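PDB 6L1N: aminotransferase from Bacillus subtilis, which probably transfers amino groups with pyridoxal 5'-phosphate as cofactor and belongs to the pathway that makes the dipeptide antibiotic bacilysin. Local coordinates for residues Pro126-Tyr131 with Pro176-Gly181; Phe207-Phe212 with Gly322-Trp327; Asp119-Pro124 with Leu170-Tyr175. One frame throughout, in Å; residues are numbered along the deposited sequence.

Interaction 1: residues Pro126-Tyr131 with Pro176-Gly181; sequences PGYPEY and PNNPTG. With PLP (pyridoxal-5'-phosphate), chain D; GLY (glycine), chain C.
Tyr128 and Asn178 meet beside the cofactor, the tyrosine ring laid over the pyridine of PLP and the asparagine amide coming in beside them. Tyr128 CD1 lies 3.5 Å from Asn178 ND2, and the ring and amide planes stand 44° apart, an oblique approach. One face of the Tyr128 ring takes the pyridine, with PLP C2 over its centre; this is the aromatic cover found in class I aminotransferases. CE1 of the same ring is 3.5 Å from CA of the bound glycine. In Asn178 the amide swings anti to the backbone N (chi1 -178°), which carries ND2 to within 2.8 Å of PLP O3, with a weak second bond to O of the bound glycine. Asn178 OD1 turns the other way, to Arg367.

Farther from the cofactor the contact is apolar: Pro126 CB touches Pro179 CD at 4.1 Å, and Pro126 CG meets Thr180 CG2. Asn177 OD1 braces this turn as an Asx motif, accepting from Thr180 N (3.2 Å) and Thr180 OG1 (2.8 Å), which arrive from opposite faces of the amide. No hydrogen bond joins the two loops directly. They are bridged through PLP, and the N-H of Asn178 donated to O3 would be expected to stabilise negative charge on that phenolic oxygen.

Interaction 2: residues Phe207-Phe212 with Gly322-Trp327; sequences FAYGAF and GTFYVW. With PLP (pyridoxal-5'-phosphate), chain D; GLY (glycine), chain C.
The hydroxyls of Tyr209 and Tyr325 lie 2.5 Å apart (OH to OH) in a short hydrogen bond whose donor could be either. Tyr209 OH also bonds PLP O3 at 2.7 Å, the oxygen lying at the edge of the tyrosine ring and in its plane, and has a further bond with Lys239 NZ. Tyr325 OH in turn accepts from N of the bound glycine at 3.0 Å, so the two phenols link the cofactor's oxygen to the ligand's amino group. A backbone bond, Thr323 N to Phe212 O at 2.8 Å, ties the loops together at their other end.

The rings add an aromatic cluster. Tyr209 presents its edge, through CE1, to the face of Phe324 in a T-shaped pair with planes at 89°. Tyr325 directs its own edge at the face of Tyr209, offset and with planes at 71°. Phe324 CG sits between its backbone N and carbonyl carbon (chi1 52°), and this turn brings CZ within 4.0 Å of Tyr209 CE1. Near the base of the tyrosine side chain, Thr323 CG2 packs 3.8 Å from Tyr209 CG, while Thr323 OG1 forms an ST turn by accepting from Tyr325 N.

Phe212 reaches helix 289-313 and Phe324 touches Lys239 of helix 237-240; the contact sets the loop after strand 202-206 against the start of strand 325-329, which pairs with strand 365-369, and the residues leading into it.

Interaction 3: residues Asp119-Pro124 with Leu170-Tyr175; sequences DIALVP and LMFLNY. With PLP (pyridoxal-5'-phosphate), chain D.
Phe172 leans across the neighbouring strand onto Val123 and Pro124. Its CB lies 4.1 Å from Pro124 CD, on a ring that crosses the phenylalanine obliquely. CG sits beside the backbone N and anti to the carbonyl carbon (chi1 -63°), turning the ring back along the strand pair and putting CD2 3.8 Å from Val123 CG2. Here the valine and phenylalanine side chains lie alongside each other. CD2 is also near Leu122 O, which approaches the edge of the ring close to its plane. Farther out, CE2 comes to 4.5 Å from Ala121 CB, again at the edge. Beyond the two strands, the ring stacks with Tyr131 and touches Ile135, both of helix 131-137.

The two backbones form neighbouring parallel strands of the seven-stranded mixed sheet in the large domain of a fold-type I PLP enzyme, with segment axes 12° apart. Two hydrogen bonds hold them in register: Leu122 N gives to Leu170 O at 2.7 Å, and Phe172 N gives to Leu122 O at 3.1 Å.

Ala121 and Leu170 share one face of the sheet. On the opposite face Leu122 CB meets Met171 CB at 3.9 Å, while the rest of Met171 turns away from Leu122, its side chain touching Phe157 and Met145. Past the Leu122-Met171 pair the strands draw apart, and the proline nitrogen of Pro124 has no hydrogen to donate. Phe172 O has Pro124 CD 3.5 Å away and no hydrogen-bond partner in the model. Farther along the chain, Asn174 reaches the methyl group of PLP, its OD1 lying 3.3 Å from C2A and also accepting from Asn178 N.

From the N terminus, strand 120-125 comes first and runs into loop 126-131; after helix 131-137 and strand 141-146, strand 168-174 returns beside it and runs into loop 176-181. Interaction 3 therefore closes an excursion through that helix and strand, bringing two parallel strands side by side, and interaction 1 joins the loops that follow those same strands. The two cross along the chain, and Tyr131 of interaction 1 packs on Phe172 of interaction 3. Interaction 2 opens only after both have closed and spans a longer excursion, tying the loop after strand 202-206 to strand 325-329 of the four-stranded sheet. It abuts interaction 1 through Thr323 and Trp327. All three reach PLP; interactions 1 and 2 also touch the bound glycine.

Interaction 1: residues Pro126-Tyr131 with Pro176-Gly181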
loop_
_atom_site.group_PDB
_atom_site.type_symbol
_atom_site.label_atom_id
_atom_site.label_comp_id
_atom_site.label_asym_id
_atom_site.label_seq_id
_atom_site.Cartn_x
_atom_site.Cartn_y
_atom_site.Cartn_z
ATOM N N PRO A 126 2.782 -0.300 27.335
ATOM C CA PRO A 126 2.234 0.448 26.185
ATOM C C PRO A 126 2.981 0.172 24.876
ATOM O O PRO A 126 4.082 -0.283 24.889
ATOM C CB PRO A 126 2.409 1.903 26.585
ATOM C CG PRO A 126 3.572 1.903 27.534
ATOM C CD PRO A 126 3.444 0.601 28.296
ATOM N N GLY A 127 2.328 0.411 23.766
ATOM C CA GLY A 127 2.960 0.291 22.448
ATOM C C GLY A 127 2.137 0.900 21.327
ATOM O O GLY A 127 0.952 1.251 21.482
ATOM N N TYR A 128 2.780 0.971 20.174
ATOM C CA TYR A 128 2.199 1.521 18.985
ATOM C C TYR A 128 0.853 0.802 18.671
ATOM O O TYR A 128 0.816 -0.445 18.555
ATOM C CB TYR A 128 3.205 1.356 17.848
ATOM C CG TYR A 128 2.828 2.050 16.555
ATOM C CD1 TYR A 128 2.550 3.410 16.512
ATOM C CD2 TYR A 128 2.836 1.353 15.336
ATOM C CE1 TYR A 128 2.205 4.036 15.320
ATOM C CE2 TYR A 128 2.502 1.978 14.164
ATOM C CZ TYR A 128 2.208 3.316 14.148
ATOM O OH TYR A 128 1.864 3.913 12.949
ATOM N N PRO A 129 -0.244 1.574 18.563
ATOM C CA PRO A 129 -1.568 0.959 18.387
ATOM C C PRO A 129 -1.741 0.086 17.128
ATOM O O PRO A 129 -2.558 -0.782 17.146
ATOM C CB PRO A 129 -2.521 2.156 18.350
ATOM C CG PRO A 129 -1.788 3.231 19.031
ATOM C CD PRO A 129 -0.354 3.038 18.688
ATOM N N GLU A 130 -0.957 0.310 16.081
ATOM C CA GLU A 130 -1.174 -0.365 14.831
ATOM C C GLU A 130 -0.730 -1.787 14.849
ATOM O O GLU A 130 -1.150 -2.546 13.988
ATOM C CB GLU A 130 -0.474 0.363 13.656
ATOM C CG GLU A 130 -0.902 1.825 13.550
ATOM C CD GLU A 130 -2.411 2.036 13.391
ATOM O OE1 GLU A 130 -3.136 1.096 12.989
ATOM O OE2 GLU A 130 -2.879 3.162 13.646
ATOM N N TYR A 131 0.091 -2.182 15.826
ATOM C CA TYR A 131 0.360 -3.603 16.008
ATOM C C TYR A 131 -0.965 -4.413 16.076
ATOM O O TYR A 131 -1.041 -5.505 15.536
ATOM C CB TYR A 131 1.227 -3.883 17.263
ATOM C CG TYR A 131 2.530 -3.138 17.294
ATOM C CD1 TYR A 131 3.221 -2.857 16.113
ATOM C CD2 TYR A 131 3.076 -2.703 18.495
ATOM C CE1 TYR A 131 4.393 -2.161 16.134
ATOM C CE2 TYR A 131 4.275 -2.037 18.523
ATOM C CZ TYR A 131 4.912 -1.738 17.352
ATOM O OH TYR A 131 6.100 -1.040 17.339
ATOM N N PRO A 176 14.346 2.617 19.613
ATOM C CA PRO A 176 13.705 3.533 20.570
ATOM C C PRO A 176 12.186 3.534 20.516
ATOM O O PRO A 176 11.600 3.383 19.450
ATOM C CB PRO A 176 14.283 4.886 20.179
ATOM C CG PRO A 176 15.607 4.538 19.604
ATOM C CD PRO A 176 15.368 3.301 18.802
ATOM N N ASN A 177 11.551 3.729 21.670
ATOM C CA ASN A 177 10.188 3.348 21.871
ATOM C C ASN A 177 9.166 4.455 21.744
ATOM O O ASN A 177 9.284 5.545 22.347
ATOM C CB ASN A 177 10.091 2.671 23.226
ATOM C CG ASN A 177 8.723 2.141 23.519
ATOM O OD1 ASN A 177 7.932 2.748 24.233
ATOM N ND2 ASN A 177 8.409 1.054 22.900
ATOM N N ASN A 178 8.145 4.148 20.956
ATOM C CA ASN A 178 6.907 4.884 20.953
ATOM C C ASN A 178 5.961 4.156 21.903
ATOM O O ASN A 178 5.636 2.992 21.631
ATOM C CB ASN A 178 6.341 4.915 19.547
ATOM C CG ASN A 178 5.055 5.703 19.435
ATOM O OD1 ASN A 178 4.586 6.309 20.385
ATOM N ND2 ASN A 178 4.478 5.726 18.239
ATOM N N PRO A 179 5.439 4.800 22.973
ATOM C CA PRO A 179 5.508 6.203 23.308
ATOM C C PRO A 179 6.488 6.644 24.411
ATOM O O PRO A 179 6.387 7.810 24.797
ATOM C CB PRO A 179 4.117 6.461 23.845
ATOM C CG PRO A 179 3.857 5.223 24.647
ATOM C CD PRO A 179 4.581 4.092 23.922
ATOM N N THR A 180 7.287 5.753 24.965
ATOM C CA THR A 180 7.959 6.025 26.237
ATOM C C THR A 180 9.296 6.736 26.093
ATOM O O THR A 180 9.790 7.368 27.033
ATOM C CB THR A 180 8.228 4.752 27.064
ATOM O OG1 THR A 180 9.192 3.912 26.393
ATOM C CG2 THR A 180 6.944 4.026 27.347
ATOM N N GLY A 181 9.869 6.653 24.900
ATOM C CA GLY A 181 11.166 7.203 24.640
ATOM C C GLY A 181 12.297 6.287 25.078
ATOM O O GLY A 181 13.474 6.672 24.985
HETATM N N1 PLP D . 6.207 2.334 14.096
HETATM C C2 PLP D . 6.150 3.206 15.051
HETATM C C2A PLP D . 6.489 2.825 16.462
HETATM C C3 PLP D . 5.739 4.583 14.790
HETATM O O3 PLP D . 5.673 5.478 15.733
HETATM C C4 PLP D . 5.416 4.915 13.427
HETATM C C4A PLP D . 4.993 6.261 13.061
HETATM C C5 PLP D . 5.534 3.847 12.437
HETATM C C6 PLP D . 5.922 2.592 12.855
HETATM C C5A PLP D . 5.184 4.080 10.992
HETATM O O4P PLP D . 5.392 5.291 10.366
HETATM P P PLP D . 5.398 5.378 8.803
HETATM O O1P PLP D . 4.286 4.649 8.394
HETATM O O2P PLP D . 5.196 6.726 8.595
HETATM O O3P PLP D . 6.629 4.835 8.316
HETATM N N GLY C . 4.395 8.306 14.713
HETATM C CA GLY C . 3.571 7.247 15.328
HETATM C C GLY C . 2.578 7.937 16.204
HETATM O O GLY C . 1.912 7.313 17.004
HETATM O OXT GLY C . 2.431 9.153 16.079
#

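Interaction 2: residues Phe207-Phe212 with Gly322-Trp327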
loop_
_atom_site.group_PDB
_atom_site.type_symbol
_atom_site.label_atom_id
_atom_site.label_comp_id
_atom_site.label_asym_id
_atom_site.label_seq_id
_atom_site.Cartn_x
_atom_site.Cartn_y
_atom_site.Cartn_z
ATOM N N PHE A 207 11.883 -0.397 14.093
ATOM C CA PHE A 207 13.026 0.532 14.199
ATOM C C PHE A 207 12.764 1.927 13.593
ATOM O O PHE A 207 13.689 2.623 13.150
ATOM C CB PHE A 207 14.211 -0.132 13.504
ATOM C CG PHE A 207 15.548 0.258 14.023
ATOM C CD1 PHE A 207 15.765 0.462 15.389
ATOM C CD2 PHE A 207 16.615 0.372 13.171
ATOM C CE1 PHE A 207 17.019 0.794 15.872
ATOM C CE2 PHE A 207 17.866 0.700 13.659
ATOM C CZ PHE A 207 18.069 0.887 15.016
ATOM N N ALA A 208 11.521 2.364 13.673
ATOM C CA ALA A 208 11.109 3.647 13.128
ATOM C C ALA A 208 11.901 4.847 13.663
ATOM O O ALA A 208 12.112 5.774 12.962
ATOM C CB ALA A 208 9.625 3.849 13.346
ATOM N N TYR A 209 12.365 4.801 14.894
ATOM C CA TYR A 209 13.215 5.862 15.483
ATOM C C TYR A 209 14.657 5.457 15.642
ATOM O O TYR A 209 15.391 6.022 16.450
ATOM C CB TYR A 209 12.641 6.278 16.829
ATOM C CG TYR A 209 11.202 6.661 16.654
ATOM C CD1 TYR A 209 10.844 7.953 16.287
ATOM C CD2 TYR A 209 10.202 5.707 16.776
ATOM C CE1 TYR A 209 9.507 8.307 16.113
ATOM C CE2 TYR A 209 8.894 6.044 16.570
ATOM C CZ TYR A 209 8.553 7.329 16.223
ATOM O OH TYR A 209 7.247 7.605 16.016
ATOM N N GLY A 210 15.093 4.504 14.845
ATOM C CA GLY A 210 16.450 4.015 14.836
ATOM C C GLY A 210 17.571 5.002 14.638
ATOM O O GLY A 210 18.722 4.688 14.923
ATOM N N ALA A 211 17.265 6.192 14.146
ATOM C CA ALA A 211 18.272 7.241 14.097
ATOM C C ALA A 211 18.381 8.048 15.413
ATOM O O ALA A 211 19.340 8.760 15.597
ATOM C CB ALA A 211 17.991 8.174 12.964
ATOM N N PHE A 212 17.364 7.983 16.276
ATOM C CA PHE A 212 17.190 8.961 17.326
ATOM C C PHE A 212 17.380 8.308 18.681
ATOM O O PHE A 212 16.433 8.034 19.384
ATOM C CB PHE A 212 15.836 9.661 17.233
ATOM C CG PHE A 212 15.607 10.373 15.923
ATOM C CD1 PHE A 212 16.300 11.529 15.618
ATOM C CD2 PHE A 212 14.743 9.864 14.986
ATOM C CE1 PHE A 212 16.117 12.149 14.399
ATOM C CE2 PHE A 212 14.538 10.503 13.778
ATOM C CZ PHE A 212 15.210 11.652 13.489
ATOM N N GLY A 322 15.760 8.601 23.658
ATOM C CA GLY A 322 15.556 8.328 22.226
ATOM C C GLY A 322 14.174 8.794 21.812
ATOM O O GLY A 322 13.330 9.071 22.668
ATOM N N THR A 323 13.962 8.885 20.504
ATOM C CA THR A 323 12.717 9.392 19.878
ATOM C C THR A 323 12.556 10.891 20.156
ATOM O O THR A 323 13.300 11.488 20.908
ATOM C CB THR A 323 11.407 8.635 20.337
ATOM O OG1 THR A 323 10.943 9.126 21.598
ATOM C CG2 THR A 323 11.599 7.098 20.385
ATOM N N PHE A 324 11.547 11.477 19.581
ATOM C CA PHE A 324 11.196 12.844 19.925
ATOM C C PHE A 324 9.969 12.971 20.841
ATOM O O PHE A 324 9.361 14.017 20.867
ATOM C CB PHE A 324 11.072 13.714 18.671
ATOM C CG PHE A 324 10.166 13.172 17.605
ATOM C CD1 PHE A 324 8.830 12.848 17.855
ATOM C CD2 PHE A 324 10.644 13.001 16.316
ATOM C CE1 PHE A 324 8.011 12.352 16.853
ATOM C CE2 PHE A 324 9.806 12.516 15.301
ATOM C CZ PHE A 324 8.494 12.179 15.573
ATOM N N TYR A 325 9.653 11.916 21.603
ATOM C CA TYR A 325 8.452 11.853 22.485
ATOM C C TYR A 325 8.785 12.036 23.953
ATOM O O TYR A 325 9.746 11.461 24.480
ATOM C CB TYR A 325 7.723 10.506 22.364
ATOM C CG TYR A 325 7.203 10.198 20.990
ATOM C CD1 TYR A 325 6.244 10.991 20.404
ATOM C CD2 TYR A 325 7.660 9.103 20.301
ATOM C CE1 TYR A 325 5.758 10.730 19.123
ATOM C CE2 TYR A 325 7.187 8.811 19.015
ATOM C CZ TYR A 325 6.225 9.614 18.430
ATOM O OH TYR A 325 5.749 9.312 17.169
ATOM N N VAL A 326 7.976 12.831 24.611
ATOM C CA VAL A 326 8.042 12.930 26.063
ATOM C C VAL A 326 6.856 12.153 26.628
ATOM O O VAL A 326 5.746 12.474 26.293
ATOM C CB VAL A 326 7.895 14.428 26.486
ATOM C CG1 VAL A 326 7.819 14.566 27.978
ATOM C CG2 VAL A 326 9.083 15.232 25.938
ATOM N N TRP A 327 7.094 11.244 27.554
ATOM C CA TRP A 327 6.054 10.399 28.163
ATOM C C TRP A 327 5.852 10.878 29.596
ATOM O O TRP A 327 6.611 10.536 30.497
ATOM C CB TRP A 327 6.563 8.956 28.146
ATOM C CG TRP A 327 5.651 7.888 28.647
ATOM C CD1 TRP A 327 5.928 6.967 29.623
ATOM C CD2 TRP A 327 4.334 7.550 28.143
ATOM N NE1 TRP A 327 4.846 6.125 29.804
ATOM C CE2 TRP A 327 3.870 6.430 28.894
ATOM C CE3 TRP A 327 3.533 8.058 27.136
ATOM C CZ2 TRP A 327 2.630 5.823 28.661
ATOM C CZ3 TRP A 327 2.296 7.457 26.886
ATOM C CH2 TRP A 327 1.863 6.330 27.648
HETATM N N1 PLP D . 6.207 2.334 14.096
HETATM C C2 PLP D . 6.150 3.206 15.051
HETATM C C2A PLP D . 6.489 2.825 16.462
HETATM C C3 PLP D . 5.739 4.583 14.790
HETATM O O3 PLP D . 5.673 5.478 15.733
HETATM C C4 PLP D . 5.416 4.915 13.427
HETATM C C4A PLP D . 4.993 6.261 13.061
HETATM C C5 PLP D . 5.534 3.847 12.437
HETATM C C6 PLP D . 5.922 2.592 12.855
HETATM C C5A PLP D . 5.184 4.080 10.992
HETATM O O4P PLP D . 5.392 5.291 10.366
HETATM P P PLP D . 5.398 5.378 8.803
HETATM O O1P PLP D . 4.286 4.649 8.394
HETATM O O2P PLP D . 5.196 6.726 8.595
HETATM O O3P PLP D . 6.629 4.835 8.316
HETATM N N GLY C . 4.395 8.306 14.713
HETATM C CA GLY C . 3.571 7.247 15.328
HETATM C C GLY C . 2.578 7.937 16.204
HETATM O O GLY C . 1.912 7.313 17.004
HETATM O OXT GLY C . 2.431 9.153 16.079
#

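Interaction 3: residues Asp119-Pro124 with Leu170-Tyr175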
loop_
_atom_site.group_PDB
_atom_site.type_symbol
_atom_site.label_atom_id
_atom_site.label_comp_id
_atom_site.label_asym_id
_atom_site.label_seq_id
_atom_site.Cartn_x
_atom_site.Cartn_y
_atom_site.Cartn_z
ATOM N N ASP A 119 -3.136 -18.371 16.353
ATOM C CA ASP A 119 -1.847 -17.995 16.916
ATOM C C ASP A 119 -1.953 -16.812 17.874
ATOM O O ASP A 119 -2.853 -15.959 17.768
ATOM C CB ASP A 119 -0.836 -17.598 15.818
ATOM C CG ASP A 119 -0.447 -18.757 14.890
ATOM O OD1 ASP A 119 -0.625 -19.914 15.291
ATOM O OD2 ASP A 119 0.002 -18.494 13.736
ATOM N N ILE A 120 -0.973 -16.710 18.743
ATOM C CA ILE A 120 -0.858 -15.590 19.658
ATOM C C ILE A 120 0.258 -14.702 19.141
ATOM O O ILE A 120 1.283 -15.184 18.613
ATOM C CB ILE A 120 -0.629 -16.047 21.118
ATOM C CG1 ILE A 120 -1.932 -16.662 21.667
ATOM C CG2 ILE A 120 -0.158 -14.881 22.004
ATOM C CD1 ILE A 120 -1.930 -17.042 23.142
ATOM N N ALA A 121 0.001 -13.406 19.187
ATOM C CA ALA A 121 1.012 -12.426 18.936
ATOM C C ALA A 121 1.273 -11.711 20.256
ATOM O O ALA A 121 0.348 -11.322 20.944
ATOM C CB ALA A 121 0.568 -11.438 17.867
ATOM N N LEU A 122 2.546 -11.531 20.584
ATOM C CA LEU A 122 2.943 -10.850 21.821
ATOM C C LEU A 122 3.144 -9.376 21.501
ATOM O O LEU A 122 3.968 -9.043 20.674
ATOM C CB LEU A 122 4.243 -11.465 22.347
ATOM C CG LEU A 122 4.249 -12.955 22.651
ATOM C CD1 LEU A 122 5.596 -13.451 23.173
ATOM C CD2 LEU A 122 3.162 -13.281 23.643
ATOM N N VAL A 123 2.400 -8.509 22.152
ATOM C CA VAL A 123 2.413 -7.090 21.832
ATOM C C VAL A 123 2.751 -6.283 23.092
ATOM O O VAL A 123 2.214 -6.549 24.148
ATOM C CB VAL A 123 1.039 -6.689 21.263
ATOM C CG1 VAL A 123 0.820 -5.202 21.230
ATOM C CG2 VAL A 123 0.918 -7.257 19.855
ATOM N N PRO A 124 3.670 -5.334 22.996
ATOM C CA PRO A 124 4.072 -4.509 24.176
ATOM C C PRO A 124 2.961 -3.558 24.658
ATOM O O PRO A 124 2.185 -3.084 23.841
ATOM C CB PRO A 124 5.295 -3.751 23.648
ATOM C CG PRO A 124 5.008 -3.583 22.218
ATOM C CD PRO A 124 4.330 -4.887 21.787
ATOM N N LEU A 170 4.411 -14.795 17.030
ATOM C CA LEU A 170 4.924 -13.490 16.613
ATOM C C LEU A 170 5.062 -12.551 17.823
ATOM O O LEU A 170 4.291 -12.642 18.775
ATOM C CB LEU A 170 3.984 -12.888 15.570
ATOM C CG LEU A 170 4.286 -11.538 14.959
ATOM C CD1 LEU A 170 5.537 -11.556 14.144
ATOM C CD2 LEU A 170 3.133 -11.066 14.062
ATOM N N MET A 171 6.100 -11.734 17.807
ATOM C CA MET A 171 6.309 -10.739 18.870
ATOM C C MET A 171 6.770 -9.444 18.202
ATOM O O MET A 171 7.580 -9.477 17.293
ATOM C CB MET A 171 7.334 -11.181 19.918
ATOM C CG MET A 171 7.739 -10.078 20.867
ATOM S SD MET A 171 9.016 -10.468 22.121
ATOM C CE MET A 171 9.927 -11.829 21.372
ATOM N N PHE A 172 6.255 -8.342 18.716
ATOM C CA PHE A 172 6.670 -7.006 18.306
ATOM C C PHE A 172 7.536 -6.344 19.404
ATOM O O PHE A 172 7.215 -6.408 20.588
ATOM C CB PHE A 172 5.448 -6.150 18.053
ATOM C CG PHE A 172 4.594 -6.638 16.930
ATOM C CD1 PHE A 172 4.848 -6.235 15.621
ATOM C CD2 PHE A 172 3.581 -7.531 17.167
ATOM C CE1 PHE A 172 4.020 -6.669 14.559
ATOM C CE2 PHE A 172 2.768 -7.975 16.125
ATOM C CZ PHE A 172 2.984 -7.530 14.831
ATOM N N LEU A 173 8.629 -5.748 19.002
ATOM C CA LEU A 173 9.421 -4.897 19.880
ATOM C C LEU A 173 9.703 -3.590 19.184
ATOM O O LEU A 173 9.818 -3.546 17.965
ATOM C CB LEU A 173 10.703 -5.617 20.232
ATOM C CG LEU A 173 10.477 -6.869 21.098
ATOM C CD1 LEU A 173 11.795 -7.613 21.347
ATOM C CD2 LEU A 173 9.875 -6.508 22.450
ATOM N N ASN A 174 9.823 -2.519 19.961
ATOM C CA ASN A 174 10.000 -1.191 19.401
ATOM C C ASN A 174 10.951 -0.327 20.247
ATOM O O ASN A 174 10.553 0.236 21.256
ATOM C CB ASN A 174 8.613 -0.561 19.221
ATOM C CG ASN A 174 8.664 0.903 18.826
ATOM O OD1 ASN A 174 7.845 1.691 19.284
ATOM N ND2 ASN A 174 9.596 1.274 17.940
ATOM N N TYR A 175 12.205 -0.239 19.826
ATOM C CA TYR A 175 13.211 0.604 20.479
ATOM C C TYR A 175 14.094 1.333 19.452
ATOM O O TYR A 175 14.587 0.714 18.539
ATOM C CB TYR A 175 14.098 -0.211 21.459
ATOM C CG TYR A 175 13.229 -0.853 22.524
ATOM C CD1 TYR A 175 12.720 -0.110 23.597
ATOM C CD2 TYR A 175 12.790 -2.165 22.370
ATOM C CE1 TYR A 175 11.822 -0.701 24.517
ATOM C CE2 TYR A 175 11.896 -2.730 23.243
ATOM C CZ TYR A 175 11.396 -1.999 24.299
ATOM O OH TYR A 175 10.543 -2.627 25.140
HETATM N N1 PLP D . 6.207 2.334 14.096
HETATM C C2 PLP D . 6.150 3.206 15.051
HETATM C C2A PLP D . 6.489 2.825 16.462
HETATM C C3 PLP D . 5.739 4.583 14.790
HETATM O O3 PLP D . 5.673 5.478 15.733
HETATM C C4 PLP D . 5.416 4.915 13.427
HETATM C C4A PLP D . 4.993 6.261 13.061
HETATM C C5 PLP D . 5.534 3.847 12.437
HETATM C C6 PLP D . 5.922 2.592 12.855
HETATM C C5A PLP D . 5.184 4.080 10.992
HETATM O O4P PLP D . 5.392 5.291 10.366
HETATM P P PLP D . 5.398 5.378 8.803
HETATM O O1P PLP D . 4.286 4.649 8.394
HETATM O O2P PLP D . 5.196 6.726 8.595
HETATM O O3P PLP D . 6.629 4.835 8.316
#